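Local coordinates for protein monomethylamine methyltransferase MtmB1 (Methanosarcina barkeri, PDB 1TV2) that transfers the methyl group of monomethylamine to the corrinoid cofactor of its partner protein MtmC, an early step of methanogenesis from methylamine, at residues A[230-235]-A[258-263]. Sequence-based numbering, arbitrary orientation.
Sequences VSQLNE and DEQMPI. With BG5 (5-hydroxyamino-3-methyl-pyrrolidine-2-carboxylic acid), chain B.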
# COMPACT_ATOMS: atom_id res chain seq x y z
N VAL A 230 -23.83 10.21 8.76
CA VAL A 230 -25.14 9.79 8.30
C VAL A 230 -26.07 10.47 9.31
O VAL A 230 -25.82 10.43 10.51
CB VAL A 230 -25.32 8.25 8.31
CG1 VAL A 230 -25.22 7.70 9.72
CG2 VAL A 230 -26.67 7.89 7.68
N SER A 231 -27.12 11.12 8.81
CA SER A 231 -28.03 11.83 9.70
C SER A 231 -29.41 11.23 9.87
O SER A 231 -30.06 10.86 8.89
CB SER A 231 -28.22 13.27 9.20
OG SER A 231 -26.98 13.94 9.07
N GLN A 232 -29.85 11.12 11.12
CA GLN A 232 -31.18 10.63 11.41
C GLN A 232 -32.07 11.87 11.27
O GLN A 232 -31.58 12.99 11.39
CB GLN A 232 -31.29 10.12 12.84
CG GLN A 232 -30.48 8.87 13.16
CD GLN A 232 -30.82 8.32 14.53
OE1 GLN A 232 -31.98 8.02 14.81
NE2 GLN A 232 -29.81 8.18 15.38
N LEU A 233 -33.36 11.66 11.02
CA LEU A 233 -34.27 12.79 10.87
C LEU A 233 -35.00 13.07 12.19
O LEU A 233 -34.74 12.41 13.20
CB LEU A 233 -35.27 12.49 9.74
CG LEU A 233 -34.61 12.12 8.41
CD1 LEU A 233 -35.67 11.79 7.37
CD2 LEU A 233 -33.74 13.28 7.92
N ASN A 234 -35.90 14.05 12.19
CA ASN A 234 -36.65 14.41 13.40
C ASN A 234 -38.11 13.99 13.32
O ASN A 234 -38.82 14.43 12.41
CB ASN A 234 -36.60 15.93 13.62
CG ASN A 234 -35.19 16.44 13.85
OD1 ASN A 234 -34.38 16.51 12.92
ND2 ASN A 234 -34.88 16.79 15.09
N GLU A 235 -38.59 13.15 14.24
CA GLU A 235 -37.82 12.54 15.33
C GLU A 235 -38.05 11.03 15.19
O GLU A 235 -39.15 10.62 14.82
CB GLU A 235 -38.35 13.01 16.69
CG GLU A 235 -38.35 14.52 16.93
CD GLU A 235 -36.95 15.11 17.07
OE1 GLU A 235 -35.97 14.34 17.11
OE2 GLU A 235 -36.83 16.35 17.13
N ASP A 258 -23.09 8.43 13.39
CA ASP A 258 -24.51 8.65 13.20
C ASP A 258 -24.83 9.93 13.96
O ASP A 258 -24.38 10.10 15.09
CB ASP A 258 -25.30 7.48 13.78
CG ASP A 258 -26.78 7.77 13.92
OD1 ASP A 258 -27.58 7.32 13.07
OD2 ASP A 258 -27.15 8.47 14.89
N GLU A 259 -25.59 10.84 13.36
CA GLU A 259 -25.94 12.09 14.03
C GLU A 259 -27.45 12.29 14.11
O GLU A 259 -28.21 11.74 13.32
CB GLU A 259 -25.35 13.30 13.30
CG GLU A 259 -26.30 13.88 12.27
CD GLU A 259 -26.09 15.35 12.01
OE1 GLU A 259 -25.92 16.12 12.99
OE2 GLU A 259 -26.10 15.76 10.83
N GLN A 260 -27.87 13.10 15.08
CA GLN A 260 -29.27 13.44 15.25
C GLN A 260 -29.34 14.68 16.12
O GLN A 260 -28.65 14.78 17.14
CB GLN A 260 -30.04 12.28 15.90
CG GLN A 260 -31.53 12.26 15.56
CD GLN A 260 -32.37 13.14 16.47
OE1 GLN A 260 -33.37 13.72 16.04
NE2 GLN A 260 -31.99 13.21 17.74
N MET A 261 -30.15 15.64 15.70
CA MET A 261 -30.31 16.89 16.43
C MET A 261 -31.74 17.01 16.94
O MET A 261 -32.60 17.59 16.26
CB MET A 261 -29.98 18.08 15.54
CG MET A 261 -28.52 18.15 15.10
SD MET A 261 -28.17 19.69 14.23
CE MET A 261 -27.80 20.79 15.61
N PRO A 262 -32.02 16.47 18.13
CA PRO A 262 -33.36 16.54 18.71
C PRO A 262 -33.76 17.99 18.95
O PRO A 262 -32.97 18.78 19.47
CB PRO A 262 -33.23 15.72 20.00
CG PRO A 262 -31.78 15.91 20.37
CD PRO A 262 -31.08 15.79 19.04
N ILE A 263 -34.98 18.35 18.55
CA ILE A 263 -35.45 19.72 18.69
C ILE A 263 -36.23 20.02 19.97
O ILE A 263 -37.30 19.46 20.20
CB ILE A 263 -36.33 20.09 17.47
CG1 ILE A 263 -35.52 19.90 16.19
CG2 ILE A 263 -36.82 21.53 17.59
CD1 ILE A 263 -36.31 20.10 14.92
C1 BG5 B . -20.49 17.57 12.60
C2 BG5 B . -21.81 18.21 12.20
C3 BG5 B . -21.61 19.34 11.20
C4 BG5 B . -21.94 18.74 9.83
C5 BG5 B . -22.91 17.58 10.07
C6 BG5 B . -22.52 20.37 11.59
N1 BG5 B . -22.79 17.22 11.54
O1 BG5 B . -19.88 18.02 13.58
N2 BG5 B . -22.51 16.45 9.29
O2 BG5 B . -21.56 15.42 9.68
O HOH W 1 -31.91 14.99 13.36
O HOH W 2 -32.88 19.20 13.91
O HOH W 3 -38.56 17.04 19.39
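Two neighbouring parallel strands of the TIM barrel, 227-231 and 255-259, pair Val230 with Asp258 and Ser231 with Glu259, and their continuations stay together where the strands run out into loops. Backbone bonds from Glu259 N to Val230 O and from Gln232 N to Glu259 O hold the register. On the barrel's inner face, Ser231 OG donates at 2.7 Å to the anti lone pair of Glu259 OE2; the other oxygen, OE1, lies 3.6 Å from N1 of the BG5 ring and also accepts from Gln333. On the outer face, toward helix 271-288, the extended chain of Gln232 crosses Asp258 at about a right angle, and NE2 meets OD2 at 2.7 Å on its syn side, with the amide and carboxylate planes 56° apart. Asp258 OD2 is shared with His294.

Further along, Asn234 uses both its N-H groups: ND2 reaches Met261 O at 2.7 Å from above the carbonyl plane and gives its second N-H to Glu235 OE2 at 2.9 Å, while OD1 lies within hydrogen-bonding distance of two waters. Folded back at chi2 (-69°), Glu235 carries OE2 to Ile263 N, 3.1 Å away and nearly straight at 173°; Asn234 and Ile263 approach this oxygen from opposite faces of the carboxylate. With an alanine here in place of the glutamate, Ile263 N and one N-H of Asn234 would probably lose their acceptor and the Asn234 amide would be freer to turn. With a water also donating to OE2, three donors surround one oxygen, which is likely to favour the ionised carboxylate and tie the loop at Asn234 and Glu235 to the start of strand 263-264, past the end of the direct strand pairing.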